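Local atomic coordinates of esterase (Xanthomonas oryzae pv. oryzae, PDB entry 3H2G), a protein that acts as an esterase that degrades the rice cell wall and contributes to the virulence of this bacterial pathogen on rice. Residues Ile54-Gly58 with Tyr133-Pro137; Tyr138-Ala142 with Arg316-Leu320; Ser334-Val339 with Asp371-His377. All coordinates share one frame; numbering follows the deposited sequence.

In the fold
The three contacts lie on loops and helix starts around the central mixed sheet of an alpha/beta-hydrolase fold. Contacts 1 and 2 are neighbours on the loop from strand 119-123 into helix 141-162: their centres are about 14 Å apart, and they touch where V56 CG1 meets H140 CE1 at 3.7 Å. Contact 3, across the chain's centre from contact 1 with about 31 Å between their centres, holds D336 and H377, probably two members of a Ser-His-Asp triad completed by S176. Contact 2 is intermediate: its centre is about 22 Å from that of contact 3, their nearest atoms are about 8 Å apart, and its L139 side chain lies near the presumed triad without touching it.

Contact 1 (Ile54-Gly58 with Tyr133-Pro137); sequences IGVEG and YAYHP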
ATOM      1  N   ILE A  54      11.443 -13.324  -1.311  1.00  6.41           N
ATOM      2  CA  ILE A  54      12.710 -12.884  -1.888  1.00  6.33           C
ATOM      3  C   ILE A  54      13.006 -11.413  -1.652  1.00  7.04           C
ATOM      4  O   ILE A  54      12.096 -10.609  -1.439  1.00  6.42           O
ATOM      5  CB  ILE A  54      12.759 -13.121  -3.416  1.00  7.02           C
ATOM      6  CG1 ILE A  54      11.514 -12.521  -4.075  1.00  5.89           C
ATOM      7  CG2 ILE A  54      12.891 -14.613  -3.711  1.00  7.86           C
ATOM      8  CD1 ILE A  54      11.567 -12.494  -5.593  1.00  8.04           C
ATOM      9  N   GLY A  55      14.292 -11.077  -1.691  1.00  7.41           N
ATOM     10  CA  GLY A  55      14.719  -9.701  -1.521  1.00  7.63           C
ATOM     11  C   GLY A  55      14.694  -9.023  -2.879  1.00  7.27           C
ATOM     12  O   GLY A  55      14.238  -9.615  -3.860  1.00  8.37           O
ATOM     13  N   VAL A  56      15.196  -7.794  -2.954  1.00  6.41           N
ATOM     14  CA  VAL A  56      15.186  -7.057  -4.211  1.00  6.84           C
ATOM     15  C   VAL A  56      16.135  -7.631  -5.257  1.00  8.60           C
ATOM     16  O   VAL A  56      16.029  -7.306  -6.439  1.00  9.52           O
ATOM     17  CB  VAL A  56      15.522  -5.559  -3.993  1.00  7.58           C
ATOM     18  CG1 VAL A  56      14.555  -4.952  -2.976  1.00  7.90           C
ATOM     19  CG2 VAL A  56      16.958  -5.401  -3.521  1.00  7.52           C
ATOM     20  N   GLU A  57      17.063  -8.479  -4.824  1.00  8.10           N
ATOM     21  CA  GLU A  57      18.014  -9.094  -5.745  1.00 10.00           C
ATOM     22  C   GLU A  57      17.657 -10.561  -5.952  1.00 10.69           C
ATOM     23  O   GLU A  57      18.447 -11.334  -6.491  1.00  9.53           O
ATOM     24  CB  GLU A  57      19.442  -8.982  -5.201  1.00 11.69           C
ATOM     25  CG  GLU A  57      19.969  -7.555  -5.072  1.00 15.63           C
ATOM     26  CD  GLU A  57      19.856  -6.769  -6.366  1.00 17.98           C
ATOM     27  OE1 GLU A  57      20.119  -7.347  -7.442  1.00 20.13           O
ATOM     28  OE2 GLU A  57      19.514  -5.569  -6.313  1.00 19.59           O
ATOM     29  N   GLY A  58      16.457 -10.937  -5.515  1.00  9.99           N
ATOM     30  CA  GLY A  58      16.002 -12.308  -5.666  1.00 11.72           C
ATOM     31  C   GLY A  58      16.575 -13.271  -4.643  1.00 11.45           C
ATOM     32  O   GLY A  58      16.371 -14.479  -4.746  1.00 13.02           O
ATOM     33  N   TYR A 133      14.665  -8.400   6.551  1.00  8.24           N
ATOM     34  CA  TYR A 133      15.323  -7.471   5.630  1.00  7.61           C
ATOM     35  C   TYR A 133      15.828  -6.225   6.365  1.00  8.59           C
ATOM     36  O   TYR A 133      15.130  -5.660   7.204  1.00  7.44           O
ATOM     37  CB  TYR A 133      14.370  -7.076   4.495  1.00  6.23           C
ATOM     38  CG  TYR A 133      15.018  -7.131   3.125  1.00  7.41           C
ATOM     39  CD1 TYR A 133      15.566  -8.322   2.639  1.00  9.11           C
ATOM     40  CD2 TYR A 133      15.096  -5.993   2.321  1.00  7.43           C
ATOM     41  CE1 TYR A 133      16.176  -8.378   1.385  1.00  8.11           C
ATOM     42  CE2 TYR A 133      15.704  -6.037   1.064  1.00  8.88           C
ATOM     43  CZ  TYR A 133      16.242  -7.232   0.604  1.00  9.14           C
ATOM     44  OH  TYR A 133      16.851  -7.276  -0.626  1.00  8.95           O
ATOM     45  N   ALA A 134      17.046  -5.801   6.029  1.00  7.95           N
ATOM     46  CA  ALA A 134      17.689  -4.652   6.671  1.00  9.62           C
ATOM     47  C   ALA A 134      17.041  -3.288   6.454  1.00  8.21           C
ATOM     48  O   ALA A 134      17.302  -2.350   7.207  1.00  7.38           O
ATOM     49  CB  ALA A 134      19.160  -4.596   6.259  1.00 11.20           C
ATOM     50  N   TYR A 135      16.213  -3.162   5.423  1.00  6.95           N
ATOM     51  CA  TYR A 135      15.534  -1.896   5.151  1.00  5.97           C
ATOM     52  C   TYR A 135      14.220  -2.200   4.453  1.00  4.67           C
ATOM     53  O   TYR A 135      13.964  -3.347   4.095  1.00  5.88           O
ATOM     54  CB  TYR A 135      16.386  -0.999   4.237  1.00  6.24           C
ATOM     55  CG  TYR A 135      16.655  -1.592   2.868  1.00  6.89           C
ATOM     56  CD1 TYR A 135      17.702  -2.496   2.669  1.00  8.63           C
ATOM     57  CD2 TYR A 135      15.844  -1.273   1.775  1.00  6.91           C
ATOM     58  CE1 TYR A 135      17.933  -3.069   1.414  1.00  7.54           C
ATOM     59  CE2 TYR A 135      16.064  -1.841   0.520  1.00  8.59           C
ATOM     60  CZ  TYR A 135      17.108  -2.738   0.347  1.00  8.41           C
ATOM     61  OH  TYR A 135      17.312  -3.312  -0.888  1.00  7.07           O
ATOM     62  N   HIS A 136      13.381  -1.187   4.271  1.00  3.49           N
ATOM     63  CA  HIS A 136      12.128  -1.402   3.557  1.00  3.01           C
ATOM     64  C   HIS A 136      12.209  -0.747   2.188  1.00  3.61           C
ATOM     65  O   HIS A 136      12.449   0.460   2.083  1.00  4.45           O
ATOM     66  CB  HIS A 136      10.922  -0.817   4.295  1.00  2.96           C
ATOM     67  CG  HIS A 136       9.663  -0.871   3.484  1.00  3.65           C
ATOM     68  ND1 HIS A 136       8.938   0.254   3.150  1.00  6.41           N
ATOM     69  CD2 HIS A 136       9.056  -1.907   2.859  1.00  1.32           C
ATOM     70  CE1 HIS A 136       7.942  -0.087   2.350  1.00  2.82           C
ATOM     71  NE2 HIS A 136       7.992  -1.393   2.157  1.00  5.09           N
ATOM     72  N   PRO A 137      12.033  -1.538   1.116  1.00  4.06           N
ATOM     73  CA  PRO A 137      12.085  -1.003  -0.249  1.00  5.21           C
ATOM     74  C   PRO A 137      10.795  -0.231  -0.532  1.00  4.73           C
ATOM     75  O   PRO A 137       9.916  -0.701  -1.254  1.00  5.88           O
ATOM     76  CB  PRO A 137      12.201  -2.261  -1.116  1.00  5.98           C
ATOM     77  CG  PRO A 137      12.787  -3.295  -0.182  1.00  6.97           C
ATOM     78  CD  PRO A 137      12.045  -3.011   1.098  1.00  5.56           C
TER
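Y133 OH is gripped by two groups on and just beyond 54-58: the backbone N of V56 donates to it over 2.9 Å, with an angle of 154° at the hydrogen, and OE2 of E59, one residue past G58, forms a second hydrogen bond. The phenol end comes up against the backbone of G55, whose CA lies 3.4 Å from Y133 OH; the missing side chain of this glycine lets the hydroxyl approach so closely. To get there the tyrosine adopts a chi1 of -134°, well away from a staggered value. G55-G58 forms a type I beta turn, closed by G58 N donating to G55 O at 3.1 Å, and it lies in the short connection between antiparallel strands 43-54 and 60-71, a beta hairpin. E59 binds the turn through OE1, which meets E57 N, and so ties the turn and the tyrosine together. V56 fills the rest of the contact with its two methyls. CG1 lies anti to the carbonyl carbon (chi1 -56°), which puts CG2 between the backbone N and the carbonyl carbon. V56 CG2 touches both phenol oxygens, 3.4 Å from Y135 OH and 3.5 Å from Y133 OH, whereas CG1 packs on the pyrrolidine of P137, 3.7 Å from its CG. The two tyrosines lie against each other: Y133 CD2 lies 4.2 Å above the Y135 ring plane, displaced toward the rim, and Y135 O lies at the edge of the Y133 ring. H244 stacks on Y135, while T245 of helix 231-246 touches V56, Y135 and P137, and S143 of helix 141-162 touches V56 and P137.

Contact 2 (Tyr138-Ala142 with Arg316-Leu320); sequences YLHSA and RNNLL
L139 meets N317 through its backbone: its carbonyl O lies 3.4 Å from N317 CG, against the carbon of the side-chain amide, while its own side chain leans back over the ring of Y138. The side chain of H140, the residue just before helix 141-162, sets off away from 316-320, and its imidazole bonds through ND1 to S143 OG in the first turn; its CD2 passes 3.7 Å from N317 OD1. S141 carries the main bond. Its backbone N donates to N317 OD1 over 2.9 Å, bent to 144° at the hydrogen and arriving 37° out of the carbonyl plane, so the oxygen is met from above its flat group. N317 reaches the helix start because its CG lies anti to its own carbonyl carbon (chi1 -70°). S141 OG turns toward a water at 2.9 Å, which donates to N318 O at 2.8 Å and also to R316 O, linking the serine to the carbonyls of the two residues flanking N317. L319 CD2 lies 3.7 Å from S141 OG, with H180, M183 and R187 of helix 177-192 packed on the same leucine. A142 N, next along, gives its hydrogen to a second water at 3.0 Å, and that water donates to N317 OD1 at 2.8 Å. The first two N-H groups of helix 141-162 are thus satisfied, directly and through water, by one amide oxygen from a loop far along the chain, after helix 309-316. N317 ND2 donates to D313 O and Y246 OH, which fixes the amide with its oxygen toward the helix; the positive end of the helix dipole probably polarises that oxygen further.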
ATOM      1  N   TYR A 138      10.690   0.951   0.061  1.00  4.68           N
ATOM      2  CA  TYR A 138       9.522   1.810  -0.095  1.00  4.20           C
ATOM      3  C   TYR A 138       9.255   2.144  -1.568  1.00  4.67           C
ATOM      4  O   TYR A 138      10.151   2.574  -2.287  1.00  4.70           O
ATOM      5  CB  TYR A 138       9.747   3.092   0.719  1.00  4.38           C
ATOM      6  CG  TYR A 138       8.584   4.060   0.767  1.00  5.04           C
ATOM      7  CD1 TYR A 138       7.307   3.635   1.134  1.00  5.92           C
ATOM      8  CD2 TYR A 138       8.774   5.414   0.492  1.00  4.26           C
ATOM      9  CE1 TYR A 138       6.246   4.540   1.230  1.00  5.76           C
ATOM     10  CE2 TYR A 138       7.721   6.327   0.586  1.00  4.29           C
ATOM     11  CZ  TYR A 138       6.462   5.882   0.954  1.00  5.52           C
ATOM     12  OH  TYR A 138       5.419   6.780   1.042  1.00  5.01           O
ATOM     13  N   LEU A 139       8.016   1.921  -2.005  1.00  5.25           N
ATOM     14  CA  LEU A 139       7.589   2.207  -3.375  1.00  5.54           C
ATOM     15  C   LEU A 139       8.350   1.452  -4.466  1.00  7.00           C
ATOM     16  O   LEU A 139       8.464   1.928  -5.602  1.00  6.46           O
ATOM     17  CB  LEU A 139       7.655   3.718  -3.631  1.00  6.37           C
ATOM     18  CG  LEU A 139       6.706   4.531  -2.738  1.00  6.81           C
ATOM     19  CD1 LEU A 139       6.978   6.024  -2.894  1.00  8.44           C
ATOM     20  CD2 LEU A 139       5.264   4.202  -3.102  1.00  8.31           C
ATOM     21  N   HIS A 140       8.859   0.273  -4.116  1.00  5.58           N
ATOM     22  CA  HIS A 140       9.587  -0.571  -5.059  1.00  5.98           C
ATOM     23  C   HIS A 140       8.606  -1.623  -5.578  1.00  4.23           C
ATOM     24  O   HIS A 140       8.318  -2.609  -4.901  1.00  5.41           O
ATOM     25  CB  HIS A 140      10.767  -1.252  -4.358  1.00  5.86           C
ATOM     26  CG  HIS A 140      11.599  -2.102  -5.265  1.00  6.54           C
ATOM     27  ND1 HIS A 140      11.829  -3.440  -5.026  1.00  8.19           N
ATOM     28  CD2 HIS A 140      12.263  -1.805  -6.408  1.00  7.80           C
ATOM     29  CE1 HIS A 140      12.599  -3.930  -5.982  1.00  8.19           C
ATOM     30  NE2 HIS A 140      12.877  -2.958  -6.833  1.00  6.36           N
ATOM     31  N   SER A 141       8.094  -1.397  -6.783  1.00  5.32           N
ATOM     32  CA  SER A 141       7.116  -2.287  -7.400  1.00  4.81           C
ATOM     33  C   SER A 141       7.414  -3.780  -7.314  1.00  5.41           C
ATOM     34  O   SER A 141       6.554  -4.568  -6.911  1.00  4.85           O
ATOM     35  CB  SER A 141       6.920  -1.897  -8.869  1.00  4.86           C
ATOM     36  OG  SER A 141       6.552  -0.532  -8.985  1.00  7.04           O
ATOM     37  N   ALA A 142       8.627  -4.174  -7.687  1.00  5.81           N
ATOM     38  CA  ALA A 142       8.995  -5.587  -7.680  1.00  6.35           C
ATOM     39  C   ALA A 142       8.873  -6.298  -6.335  1.00  5.52           C
ATOM     40  O   ALA A 142       8.285  -7.378  -6.263  1.00  6.26           O
ATOM     41  CB  ALA A 142      10.410  -5.759  -8.227  1.00  5.31           C
ATOM     42  N   ARG A 316      11.586   4.084 -12.642  1.00  5.74           N
ATOM     43  CA  ARG A 316      11.636   2.631 -12.787  1.00  8.81           C
ATOM     44  C   ARG A 316      10.459   2.005 -12.060  1.00  8.25           C
ATOM     45  O   ARG A 316      10.093   0.858 -12.313  1.00  7.54           O
ATOM     46  CB  ARG A 316      12.931   2.062 -12.200  1.00 12.88           C
ATOM     47  CG  ARG A 316      14.203   2.529 -12.883  1.00 19.02           C
ATOM     48  CD  ARG A 316      15.393   1.754 -12.350  1.00 24.51           C
ATOM     49  NE  ARG A 316      16.668   2.298 -12.804  1.00 31.01           N
ATOM     50  CZ  ARG A 316      17.849   1.747 -12.541  1.00 32.62           C
ATOM     51  NH1 ARG A 316      17.916   0.632 -11.826  1.00 33.60           N
ATOM     52  NH2 ARG A 316      18.962   2.314 -12.983  1.00 35.76           N
ATOM     53  N   ASN A 317       9.864   2.766 -11.148  1.00  7.00           N
ATOM     54  CA  ASN A 317       8.740   2.255 -10.392  1.00  5.88           C
ATOM     55  C   ASN A 317       7.394   2.863 -10.765  1.00  5.81           C
ATOM     56  O   ASN A 317       6.442   2.829  -9.985  1.00  4.55           O
ATOM     57  CB  ASN A 317       9.048   2.372  -8.900  1.00  5.99           C
ATOM     58  CG  ASN A 317      10.128   1.388  -8.472  1.00  6.64           C
ATOM     59  OD1 ASN A 317       9.877   0.186  -8.358  1.00  6.03           O
ATOM     60  ND2 ASN A 317      11.340   1.884  -8.268  1.00  4.35           N
ATOM     61  N   ASN A 318       7.317   3.414 -11.976  1.00  5.27           N
ATOM     62  CA  ASN A 318       6.054   3.947 -12.474  1.00  5.27           C
ATOM     63  C   ASN A 318       5.251   2.696 -12.809  1.00  4.47           C
ATOM     64  O   ASN A 318       5.830   1.648 -13.083  1.00  6.07           O
ATOM     65  CB  ASN A 318       6.235   4.741 -13.774  1.00  5.50           C
ATOM     66  CG  ASN A 318       6.722   6.150 -13.540  1.00  6.41           C
ATOM     67  OD1 ASN A 318       6.431   6.756 -12.514  1.00  4.43           O
ATOM     68  ND2 ASN A 318       7.450   6.691 -14.511  1.00  7.88           N
ATOM     69  N   LEU A 319       3.930   2.811 -12.794  1.00  5.43           N
ATOM     70  CA  LEU A 319       3.049   1.685 -13.112  1.00  6.33           C
ATOM     71  C   LEU A 319       2.092   2.111 -14.218  1.00  6.20           C
ATOM     72  O   LEU A 319       0.886   1.879 -14.139  1.00  6.53           O
ATOM     73  CB  LEU A 319       2.265   1.275 -11.864  1.00  5.89           C
ATOM     74  CG  LEU A 319       3.118   0.634 -10.765  1.00  7.32           C
ATOM     75  CD1 LEU A 319       2.322   0.512  -9.469  1.00  5.87           C
ATOM     76  CD2 LEU A 319       3.587  -0.735 -11.247  1.00  6.81           C
ATOM     77  N   LEU A 320       2.649   2.710 -15.266  1.00  5.21           N
ATOM     78  CA  LEU A 320       1.847   3.225 -16.368  1.00  6.67           C
ATOM     79  C   LEU A 320       1.927   2.484 -17.700  1.00  8.33           C
ATOM     80  O   LEU A 320       0.918   2.339 -18.396  1.00  7.90           O
ATOM     81  CB  LEU A 320       2.228   4.692 -16.614  1.00  6.84           C
ATOM     82  CG  LEU A 320       2.232   5.634 -15.408  1.00  6.63           C
ATOM     83  CD1 LEU A 320       2.839   6.980 -15.806  1.00  7.07           C
ATOM     84  CD2 LEU A 320       0.806   5.814 -14.891  1.00  7.44           C
TER
HETATM   85  O   HOH W   1       7.288  -0.397 -11.753  1.00  8.35           O
HETATM   86  O   HOH W   2      10.435  -2.374  -9.206  1.00  6.21           O

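Contact 3 (Ser334-Val339 with Asp371-His377); sequences SNDATV and DNSAFAH
The imidazole of H377 has T338 over one face, CB standing 4.2 Å from the ring centroid in a CH-pi contact, and D336 OD2 at its edge. H377 ND1 donates over 2.6 Å, nearly straight at 172° and in the ring plane, and D336 OD2 receives it on its syn lone pair; ring and carboxylate are turned 53° against each other. D336 CG lies anti to the backbone N (chi1 -163°), which carries the carboxylate to H377. V339 CG2 comes within 3.4 Å of H377 CE1 obliquely. The other oxygen, D336 OD1, accepts from T338 N nearly head-on and from V339 N above the carboxylate plane, the first bond an Asx turn, the second extending it to an Asx motif; together they fix the rotation of the acid. A single beta bridge joins the backbones: S373 N donates to N335 O at 2.9 Å, A337 N to S373 O at 3.2 Å. T338 OG1 adds a bond to A374 O, and N335 ND2 one to N372 OD1, at 2.9 Å, while N335 OD1 is taken by T366 N. H377 NE2 bonds S176 OG, the serine of a GxSxG sequence, consistent with the Ser-His-Asp triad and nucleophile elbow of alpha/beta hydrolases.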
ATOM      1  N   SER A 334     -10.589  13.911  -5.310  1.00  8.93           N
ATOM      2  CA  SER A 334     -10.037  15.112  -5.923  1.00 10.10           C
ATOM      3  C   SER A 334      -9.684  16.160  -4.859  1.00  9.66           C
ATOM      4  O   SER A 334      -9.219  17.254  -5.184  1.00  9.58           O
ATOM      5  CB  SER A 334     -11.017  15.687  -6.954  1.00 11.28           C
ATOM      6  OG  SER A 334     -12.332  15.761  -6.437  1.00 14.75           O
ATOM      7  N   ASN A 335      -9.902  15.821  -3.589  1.00  9.15           N
ATOM      8  CA  ASN A 335      -9.560  16.723  -2.481  1.00  8.41           C
ATOM      9  C   ASN A 335      -8.155  16.353  -1.989  1.00  6.84           C
ATOM     10  O   ASN A 335      -7.521  17.115  -1.259  1.00  7.45           O
ATOM     11  CB  ASN A 335     -10.518  16.548  -1.293  1.00  9.21           C
ATOM     12  CG  ASN A 335     -11.937  16.997  -1.590  1.00 12.39           C
ATOM     13  OD1 ASN A 335     -12.889  16.262  -1.331  1.00 14.92           O
ATOM     14  ND2 ASN A 335     -12.089  18.209  -2.107  1.00 12.11           N
ATOM     15  N   ASP A 336      -7.692  15.173  -2.395  1.00  5.86           N
ATOM     16  CA  ASP A 336      -6.392  14.621  -1.993  1.00  6.44           C
ATOM     17  C   ASP A 336      -5.162  15.373  -2.510  1.00  6.11           C
ATOM     18  O   ASP A 336      -4.854  15.329  -3.700  1.00  6.13           O
ATOM     19  CB  ASP A 336      -6.311  13.159  -2.446  1.00  5.90           C
ATOM     20  CG  ASP A 336      -5.213  12.379  -1.744  1.00  7.70           C
ATOM     21  OD1 ASP A 336      -4.244  12.991  -1.246  1.00  6.11           O
ATOM     22  OD2 ASP A 336      -5.317  11.136  -1.709  1.00  7.53           O
ATOM     23  N   ALA A 337      -4.451  16.044  -1.605  1.00  7.13           N
ATOM     24  CA  ALA A 337      -3.254  16.795  -1.973  1.00  6.62           C
ATOM     25  C   ALA A 337      -1.968  16.000  -1.735  1.00  7.49           C
ATOM     26  O   ALA A 337      -0.889  16.421  -2.154  1.00  8.65           O
ATOM     27  CB  ALA A 337      -3.204  18.116  -1.196  1.00  8.05           C
ATOM     28  N   THR A 338      -2.074  14.858  -1.061  1.00  6.37           N
ATOM     29  CA  THR A 338      -0.894  14.032  -0.807  1.00  7.35           C
ATOM     30  C   THR A 338      -0.610  13.177  -2.042  1.00  7.87           C
ATOM     31  O   THR A 338       0.534  13.067  -2.490  1.00  7.11           O
ATOM     32  CB  THR A 338      -1.095  13.133   0.434  1.00  8.65           C
ATOM     33  OG1 THR A 338      -1.248  13.958   1.600  1.00  9.44           O
ATOM     34  CG2 THR A 338       0.109  12.218   0.632  1.00  7.33           C
ATOM     35  N   VAL A 339      -1.660  12.577  -2.590  1.00  6.94           N
ATOM     36  CA  VAL A 339      -1.548  11.770  -3.799  1.00  6.26           C
ATOM     37  C   VAL A 339      -2.664  12.238  -4.734  1.00  6.93           C
ATOM     38  O   VAL A 339      -3.782  11.718  -4.691  1.00  7.83           O
ATOM     39  CB  VAL A 339      -1.721  10.258  -3.504  1.00  5.15           C
ATOM     40  CG1 VAL A 339      -1.650   9.462  -4.804  1.00  4.60           C
ATOM     41  CG2 VAL A 339      -0.634   9.788  -2.542  1.00  7.23           C
ATOM     42  N   ASP A 371     -12.263  21.835   0.664  1.00 17.91           N
ATOM     43  CA  ASP A 371     -11.918  20.609   1.371  1.00 15.67           C
ATOM     44  C   ASP A 371     -10.597  20.009   0.889  1.00 14.70           C
ATOM     45  O   ASP A 371     -10.155  18.980   1.407  1.00 14.16           O
ATOM     46  CB  ASP A 371     -13.033  19.571   1.219  1.00 16.22           C
ATOM     47  CG  ASP A 371     -14.357  20.048   1.787  1.00 17.39           C
ATOM     48  OD1 ASP A 371     -14.403  20.408   2.985  1.00 17.01           O
ATOM     49  OD2 ASP A 371     -15.351  20.056   1.032  1.00 16.60           O
ATOM     50  N   ASN A 372      -9.971  20.636  -0.105  1.00 13.21           N
ATOM     51  CA  ASN A 372      -8.694  20.140  -0.610  1.00 11.69           C
ATOM     52  C   ASN A 372      -7.694  20.218   0.530  1.00 11.88           C
ATOM     53  O   ASN A 372      -7.565  21.254   1.182  1.00 11.46           O
ATOM     54  CB  ASN A 372      -8.208  20.981  -1.794  1.00 11.89           C
ATOM     55  CG  ASN A 372      -9.011  20.730  -3.053  1.00 11.26           C
ATOM     56  OD1 ASN A 372      -9.977  19.969  -3.045  1.00 12.51           O
ATOM     57  ND2 ASN A 372      -8.613  21.368  -4.147  1.00 13.21           N
ATOM     58  N   SER A 373      -6.984  19.121   0.771  1.00 11.16           N
ATOM     59  CA  SER A 373      -6.027  19.077   1.864  1.00 10.24           C
ATOM     60  C   SER A 373      -5.197  17.806   1.822  1.00  9.06           C
ATOM     61  O   SER A 373      -5.608  16.802   1.241  1.00  6.79           O
ATOM     62  CB  SER A 373      -6.781  19.151   3.199  1.00 11.49           C
ATOM     63  OG  SER A 373      -5.956  18.799   4.294  1.00 14.81           O
ATOM     64  N   ALA A 374      -4.023  17.857   2.442  1.00  8.96           N
ATOM     65  CA  ALA A 374      -3.147  16.697   2.501  1.00  8.58           C
ATOM     66  C   ALA A 374      -3.840  15.636   3.352  1.00  8.60           C
ATOM     67  O   ALA A 374      -3.667  14.438   3.134  1.00  7.73           O
ATOM     68  CB  ALA A 374      -1.815  17.082   3.131  1.00  8.68           C
ATOM     69  N   PHE A 375      -4.636  16.092   4.315  1.00  9.27           N
ATOM     70  CA  PHE A 375      -5.356  15.197   5.217  1.00  8.64           C
ATOM     71  C   PHE A 375      -6.556  14.508   4.581  1.00  8.80           C
ATOM     72  O   PHE A 375      -7.116  13.571   5.157  1.00  9.85           O
ATOM     73  CB  PHE A 375      -5.812  15.958   6.465  1.00  9.30           C
ATOM     74  CG  PHE A 375      -4.681  16.486   7.297  1.00 11.34           C
ATOM     75  CD1 PHE A 375      -4.128  17.736   7.034  1.00 12.22           C
ATOM     76  CD2 PHE A 375      -4.143  15.717   8.325  1.00 11.81           C
ATOM     77  CE1 PHE A 375      -3.055  18.213   7.786  1.00 11.75           C
ATOM     78  CE2 PHE A 375      -3.068  16.185   9.081  1.00 13.81           C
ATOM     79  CZ  PHE A 375      -2.525  17.436   8.808  1.00 10.24           C
ATOM     80  N   ALA A 376      -6.963  14.966   3.403  1.00  8.69           N
ATOM     81  CA  ALA A 376      -8.097  14.351   2.724  1.00  8.50           C
ATOM     82  C   ALA A 376      -7.672  12.973   2.226  1.00  8.92           C
ATOM     83  O   ALA A 376      -8.508  12.129   1.899  1.00  9.14           O
ATOM     84  CB  ALA A 376      -8.553  15.222   1.557  1.00  8.22           C
ATOM     85  N   HIS A 377      -6.359  12.755   2.182  1.00  8.42           N
ATOM     86  CA  HIS A 377      -5.792  11.489   1.732  1.00  7.44           C
ATOM     87  C   HIS A 377      -6.281  10.339   2.614  1.00  8.17           C
ATOM     88  O   HIS A 377      -6.785   9.334   2.115  1.00  7.05           O
ATOM     89  CB  HIS A 377      -4.259  11.572   1.771  1.00  5.53           C
ATOM     90  CG  HIS A 377      -3.561  10.353   1.240  1.00  6.39           C
ATOM     91  ND1 HIS A 377      -3.737   9.891  -0.046  1.00  5.70           N
ATOM     92  CD2 HIS A 377      -2.654   9.525   1.816  1.00  4.30           C
ATOM     93  CE1 HIS A 377      -2.969   8.831  -0.242  1.00  6.79           C
ATOM     94  NE2 HIS A 377      -2.301   8.591   0.873  1.00  5.52           N
TER